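Long-range contacts in periplasmic sensor hybrid histidine kinase (Anaeromyxobacter dehalogenans, PDB 4K0D), which probably autophosphorylates on a histidine with ATP once a signal is sensed outside the inner membrane, this chain being its helical periplasmic sensor domain: residues 28-33 with 55-59; 36-40 with 51-55. All coordinates share one frame; numbering follows the deposited sequence.

Interaction 1: residues 28-33 with 55-59. With ZN (zinc ion), chain C.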
ATOM      1  N   SER B  28      -3.805   2.094   9.109  1.00 28.66           N
ATOM      2  CA  SER B  28      -3.915   1.004  10.122  1.00 29.23           C
ATOM      3  C   SER B  28      -3.598   1.451  11.595  1.00 28.11           C
ATOM      4  O   SER B  28      -4.343   1.119  12.561  1.00 31.33           O
ATOM      5  CB  SER B  28      -3.033  -0.145   9.672  1.00 28.82           C
ATOM      6  OG  SER B  28      -3.423  -1.383  10.203  1.00 35.06           O
ATOM      7  N   ALA B  29      -2.587   2.284  11.782  1.00 25.62           N
ATOM      8  CA  ALA B  29      -2.207   2.717  13.142  1.00 29.05           C
ATOM      9  C   ALA B  29      -3.368   3.551  13.710  1.00 28.08           C
ATOM     10  O   ALA B  29      -3.649   3.586  14.901  1.00 26.54           O
ATOM     11  CB  ALA B  29      -0.882   3.548  13.089  1.00 27.05           C
ATOM     12  N   VAL B  30      -4.036   4.281  12.842  1.00 25.60           N
ATOM     13  CA  VAL B  30      -5.091   5.141  13.274  1.00 22.41           C
ATOM     14  C   VAL B  30      -6.279   4.280  13.676  1.00 33.70           C
ATOM     15  O   VAL B  30      -6.837   4.471  14.769  1.00 32.11           O
ATOM     16  CB  VAL B  30      -5.488   6.177  12.171  1.00 26.82           C
ATOM     17  CG1 VAL B  30      -6.808   6.834  12.476  1.00 23.13           C
ATOM     18  CG2 VAL B  30      -4.431   7.197  12.071  1.00 33.59           C
ATOM     19  N   LEU B  31      -6.623   3.294  12.841  1.00 32.84           N
ATOM     20  CA  LEU B  31      -7.674   2.351  13.212  1.00 30.35           C
ATOM     21  C   LEU B  31      -7.337   1.717  14.532  1.00 35.43           C
ATOM     22  O   LEU B  31      -8.196   1.557  15.381  1.00 35.41           O
ATOM     23  CB  LEU B  31      -7.810   1.231  12.202  1.00 27.02           C
ATOM     24  CG  LEU B  31      -8.573   1.686  10.957  1.00 37.61           C
ATOM     25  CD1 LEU B  31      -8.467   0.716   9.806  1.00 31.72           C
ATOM     26  CD2 LEU B  31     -10.040   1.904  11.304  1.00 39.29           C
ATOM     27  N   HIS B  32      -6.081   1.333  14.683  1.00 27.33           N
ATOM     28  CA  HIS B  32      -5.667   0.494  15.791  1.00 32.60           C
ATOM     29  C   HIS B  32      -5.769   1.330  17.072  1.00 33.34           C
ATOM     30  O   HIS B  32      -6.191   0.828  18.094  1.00 34.16           O
ATOM     31  CB  HIS B  32      -4.285  -0.149  15.593  1.00 29.54           C
ATOM     32  CG  HIS B  32      -3.911  -1.125  16.688  1.00 28.69           C
ATOM     33  ND1 HIS B  32      -4.385  -2.404  16.732  1.00 30.57           N
ATOM     34  CD2 HIS B  32      -3.129  -0.975  17.786  1.00 27.51           C
ATOM     35  CE1 HIS B  32      -3.956  -3.017  17.828  1.00 32.14           C
ATOM     36  NE2 HIS B  32      -3.177  -2.174  18.483  1.00 34.10           N
ATOM     37  N   VAL B  33      -5.443   2.610  17.014  1.00 33.56           N
ATOM     38  CA  VAL B  33      -5.616   3.438  18.197  1.00 24.52           C
ATOM     39  C   VAL B  33      -7.127   3.524  18.530  1.00 32.67           C
ATOM     40  O   VAL B  33      -7.502   3.507  19.674  1.00 27.83           O
ATOM     41  CB  VAL B  33      -5.057   4.861  18.028  1.00 28.47           C
ATOM     42  CG1 VAL B  33      -5.638   5.757  19.089  1.00 30.14           C
ATOM     43  CG2 VAL B  33      -3.431   4.899  18.065  1.00 28.07           C
ATOM     44  N   ALA B  55      -0.497   1.132  20.997  1.00 29.03           N
ATOM     45  CA  ALA B  55      -1.066   1.627  19.732  1.00 27.94           C
ATOM     46  C   ALA B  55      -0.633   3.038  19.508  1.00 25.62           C
ATOM     47  O   ALA B  55      -0.411   3.451  18.399  1.00 29.16           O
ATOM     48  CB  ALA B  55      -2.639   1.548  19.739  1.00 23.83           C
ATOM     49  N   LEU B  56      -0.469   3.787  20.575  1.00 27.53           N
ATOM     50  CA  LEU B  56      -0.109   5.173  20.428  1.00 27.83           C
ATOM     51  C   LEU B  56       1.334   5.282  19.897  1.00 28.23           C
ATOM     52  O   LEU B  56       1.605   6.086  19.045  1.00 29.66           O
ATOM     53  CB  LEU B  56      -0.223   5.888  21.775  1.00 26.00           C
ATOM     54  CG  LEU B  56      -1.639   6.140  22.319  1.00 32.75           C
ATOM     55  CD1 LEU B  56      -1.565   6.732  23.722  1.00 29.68           C
ATOM     56  CD2 LEU B  56      -2.462   7.040  21.371  1.00 26.55           C
ATOM     57  N   ARG B  57       2.249   4.495  20.445  1.00 29.23           N
ATOM     58  CA  ARG B  57       3.647   4.472  19.981  1.00 29.31           C
ATOM     59  C   ARG B  57       3.738   4.010  18.533  1.00 27.71           C
ATOM     60  O   ARG B  57       4.512   4.566  17.750  1.00 28.87           O
ATOM     61  CB  ARG B  57       4.522   3.554  20.868  1.00 31.55           C
ATOM     62  CG  ARG B  57       4.621   4.060  22.327  1.00 43.69           C
ATOM     63  N   ARG B  58       2.947   3.009  18.183  1.00 23.49           N
ATOM     64  CA  ARG B  58       2.838   2.598  16.810  1.00 29.23           C
ATOM     65  C   ARG B  58       2.348   3.736  15.870  1.00 28.27           C
ATOM     66  O   ARG B  58       2.890   3.931  14.792  1.00 26.19           O
ATOM     67  CB  ARG B  58       1.927   1.420  16.734  1.00 28.95           C
ATOM     68  CG  ARG B  58       1.642   1.024  15.342  1.00 27.90           C
ATOM     69  CD  ARG B  58       0.790  -0.224  15.370  1.00 35.44           C
ATOM     70  NE  ARG B  58       0.194  -0.493  14.080  1.00 29.47           N
ATOM     71  CZ  ARG B  58      -0.767  -1.383  13.869  1.00 34.44           C
ATOM     72  NH1 ARG B  58      -1.212  -2.130  14.865  1.00 29.31           N
ATOM     73  NH2 ARG B  58      -1.287  -1.515  12.648  1.00 31.78           N
ATOM     74  N   LEU B  59       1.347   4.494  16.288  1.00 27.57           N
ATOM     75  CA  LEU B  59       0.880   5.588  15.482  1.00 30.38           C
ATOM     76  C   LEU B  59       1.966   6.635  15.349  1.00 30.89           C
ATOM     77  O   LEU B  59       2.151   7.185  14.281  1.00 30.85           O
ATOM     78  CB  LEU B  59      -0.366   6.227  16.067  1.00 26.26           C
ATOM     79  CG  LEU B  59      -0.905   7.452  15.348  1.00 28.38           C
ATOM     80  CD1 LEU B  59      -1.203   7.204  13.853  1.00 28.89           C
ATOM     81  CD2 LEU B  59      -2.183   7.930  16.094  1.00 33.15           C
TER
HETATM   82 ZN    ZN C 201      -5.473  -3.351  15.291  1.00 35.47          ZN
HETATM   83  O   HOH W   1      -1.612   1.994  16.167  1.00 26.09           O
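A29 and L59 and, one turn later on the first helix and one turn earlier on the second, V33 and A55 bring helices 16-42 and 46-68 of the bundle together; the two segments run antiparallel at 160°, their axes 8.7 Å apart. Alanine suits this close approach: the CB of A29 lies 3.6 Å from the CA of L59, and the CB of A55 comes 3.2 Å from the CD2 of H32. L59 spreads its branches along the facing helix, CD1 against A29 and the CG2 of V30, CD2 against the CG2 of V33. The CG2 of V33, anti to its own carbonyl carbon, is thereby directed at A55 and lies 3.4 Å from the O of A55. Between the helices a water donates to two carbonyls, the O of A29 and the O of A55, each at 2.9 Å.

On the other flank the character changes. R58, extended from CG to NE, crosses H32 at about a right angle. Its NH1 lies over one ring face toward the rim, 3.4 Å from the CG of H32, while the CB of H32 covers a guanidinium face; the planes are 28° apart. NH2 approaches the OG of S28 near the guanidinium plane. The anti chi1 of H32 (-175°) places its ring beside A55 and R58, with ND1 on the zinc at 2.0 Å.

D10 and E14 of the second subunit also bind this ion. That E14 holds zinc through OE2 and salt-bridges R58 NH2 through OE1, probably balancing part of the charge of arginine and metal. The apolar seam thus passes into a metal-bridged dimer interface.

Interaction 2: residues 36-40 with 51-55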
ATOM      1  N   THR B  36      -8.260  -0.001  20.087  1.00 29.64           N
ATOM      2  CA  THR B  36      -7.786  -0.285  21.441  1.00 31.91           C
ATOM      3  C   THR B  36      -8.400   0.727  22.397  1.00 33.27           C
ATOM      4  O   THR B  36      -8.637   0.420  23.547  1.00 31.96           O
ATOM      5  CB  THR B  36      -6.231  -0.228  21.551  1.00 29.39           C
ATOM      6  OG1 THR B  36      -5.744   1.019  21.032  1.00 26.68           O
ATOM      7  CG2 THR B  36      -5.607  -1.364  20.777  1.00 27.79           C
ATOM      8  N   ALA B  37      -8.682   1.939  21.944  1.00 30.07           N
ATOM      9  CA  ALA B  37      -9.223   2.905  22.898  1.00 30.08           C
ATOM     10  C   ALA B  37     -10.633   2.477  23.297  1.00 37.92           C
ATOM     11  O   ALA B  37     -11.025   2.537  24.460  1.00 29.59           O
ATOM     12  CB  ALA B  37      -9.256   4.283  22.330  1.00 27.86           C
ATOM     13  N   ARG B  38     -11.381   2.038  22.298  1.00 36.92           N
ATOM     14  CA  ARG B  38     -12.740   1.621  22.497  1.00 36.29           C
ATOM     15  C   ARG B  38     -12.730   0.365  23.370  1.00 36.59           C
ATOM     16  O   ARG B  38     -13.588   0.218  24.224  1.00 29.89           O
ATOM     17  CB  ARG B  38     -13.381   1.348  21.144  1.00 40.18           C
ATOM     18  CG  ARG B  38     -14.618   0.450  21.139  1.00 52.62           C
ATOM     19  N   ALA B  39     -11.785  -0.542  23.157  1.00 32.87           N
ATOM     20  CA  ALA B  39     -11.926  -1.817  23.804  1.00 35.82           C
ATOM     21  C   ALA B  39     -11.612  -1.569  25.266  1.00 36.74           C
ATOM     22  O   ALA B  39     -12.275  -2.079  26.120  1.00 38.46           O
ATOM     23  CB  ALA B  39     -11.048  -2.835  23.246  1.00 31.19           C
ATOM     24  N   TYR B  40     -10.617  -0.737  25.521  1.00 37.43           N
ATOM     25  CA  TYR B  40     -10.269  -0.334  26.866  1.00 34.77           C
ATOM     26  C   TYR B  40     -11.447   0.288  27.612  1.00 41.62           C
ATOM     27  O   TYR B  40     -11.705  -0.054  28.758  1.00 36.23           O
ATOM     28  CB  TYR B  40      -9.128   0.663  26.829  1.00 31.18           C
ATOM     29  CG  TYR B  40      -8.633   1.076  28.188  1.00 30.07           C
ATOM     30  CD1 TYR B  40      -8.381   0.148  29.182  1.00 34.57           C
ATOM     31  CD2 TYR B  40      -8.373   2.386  28.456  1.00 35.41           C
ATOM     32  CE1 TYR B  40      -7.922   0.547  30.458  1.00 32.67           C
ATOM     33  CE2 TYR B  40      -7.903   2.793  29.679  1.00 29.92           C
ATOM     34  CZ  TYR B  40      -7.674   1.871  30.675  1.00 37.74           C
ATOM     35  OH  TYR B  40      -7.190   2.326  31.862  1.00 34.83           O
ATOM     36  N   ALA B  51      -2.286  -2.116  25.522  1.00 32.21           N
ATOM     37  CA  ALA B  51      -2.431  -2.114  24.069  1.00 34.09           C
ATOM     38  C   ALA B  51      -2.700  -0.707  23.527  1.00 35.22           C
ATOM     39  O   ALA B  51      -2.193  -0.348  22.480  1.00 33.67           O
ATOM     40  CB  ALA B  51      -3.541  -3.053  23.665  1.00 29.20           C
ATOM     41  N   LEU B  52      -3.502   0.080  24.232  1.00 30.36           N
ATOM     42  CA  LEU B  52      -3.792   1.433  23.795  1.00 26.69           C
ATOM     43  C   LEU B  52      -2.505   2.231  23.803  1.00 33.77           C
ATOM     44  O   LEU B  52      -2.203   3.027  22.884  1.00 28.57           O
ATOM     45  CB  LEU B  52      -4.779   2.089  24.750  1.00 29.37           C
ATOM     46  CG  LEU B  52      -4.901   3.599  24.604  1.00 29.02           C
ATOM     47  CD1 LEU B  52      -5.322   3.951  23.192  1.00 27.22           C
ATOM     48  CD2 LEU B  52      -5.926   4.167  25.647  1.00 34.60           C
ATOM     49  N   GLN B  53      -1.751   2.025  24.868  1.00 29.05           N
ATOM     50  CA  GLN B  53      -0.451   2.625  24.984  1.00 32.25           C
ATOM     51  C   GLN B  53       0.470   2.229  23.855  1.00 32.86           C
ATOM     52  O   GLN B  53       1.136   3.078  23.252  1.00 26.97           O
ATOM     53  CB  GLN B  53       0.222   2.130  26.239  1.00 39.73           C
ATOM     54  CG  GLN B  53       0.964   3.200  26.870  1.00 47.08           C
ATOM     55  CD  GLN B  53       0.013   4.116  27.572  1.00 53.80           C
ATOM     56  OE1 GLN B  53      -1.126   3.742  27.907  1.00 74.63           O
ATOM     57  NE2 GLN B  53       0.453   5.325  27.812  1.00 54.39           N
ATOM     58  N   ALA B  54       0.558   0.924  23.613  1.00 26.99           N
ATOM     59  CA  ALA B  54       1.343   0.452  22.488  1.00 29.74           C
ATOM     60  C   ALA B  54       0.814   1.026  21.166  1.00 29.60           C
ATOM     61  O   ALA B  54       1.590   1.335  20.279  1.00 29.73           O
ATOM     62  CB  ALA B  54       1.343  -1.081  22.424  1.00 27.47           C
ATOM     63  N   ALA B  55      -0.497   1.132  20.997  1.00 29.03           N
ATOM     64  CA  ALA B  55      -1.066   1.627  19.732  1.00 27.94           C
ATOM     65  C   ALA B  55      -0.633   3.038  19.508  1.00 25.62           C
ATOM     66  O   ALA B  55      -0.411   3.451  18.399  1.00 29.16           O
ATOM     67  CB  ALA B  55      -2.639   1.548  19.739  1.00 23.83           C
TER
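T36 lies over the first turn of segment 51-55, its CB 3.7 Å from the CA of L52, where helices 16-42 and 46-68 continue their antiparallel pairing in the helical-bundle sensor domain. The segments run at 164° with axes 9.1 Å apart. Threonine suits the spot because it is short and has two different branches. CG2 touches the CB of A51 at 3.9 Å, whereas OG1, the other branch, lies against the CB of A55 and the CA of L52. With chi1 at 53°, OG1 sits between the backbone N and the carbonyl carbon, and from there it hydrogen-bonds to the O of H32 one turn earlier. The hydroxyl can therefore face alkyl groups across the contact while its polar need is met within its own helix.

L52 supplies most of the apolar bulk from the facing helix. Its CD1 fits beside the small CB of A37 at 4.0 Å, and its CD2 meets the ring of Y40. L96 of helix 73-102 also touches A37, and V100 and A101 of the same helix touch Y40, so a third helix borders the pair. The side chains of L52 and Y40 cross at about a right angle, CD2 of the leucine standing 4.1 Å from CD2 of the tyrosine.

In the fold
Both contacts join helix 16-42 to helix 46-68 and are largely buried; they share A55, and their centres are 8 Å apart. Interaction 1 lies nearer the middle of the chain and buries about twice the surface, 454 against 233 Å². It combines an apolar side with a polar one that meets the second subunit at zinc. The centre of interaction 2 lies about 15 Å from the centre of the chain; this contact is touched by no other chain of the assembly and is chiefly apolar. T36 links them, since its hydroxyl bonds to the carbonyl of H32, the zinc ligand. Helix 73-102 borders both contacts, while helix 117-145 touches interaction 1 through V30.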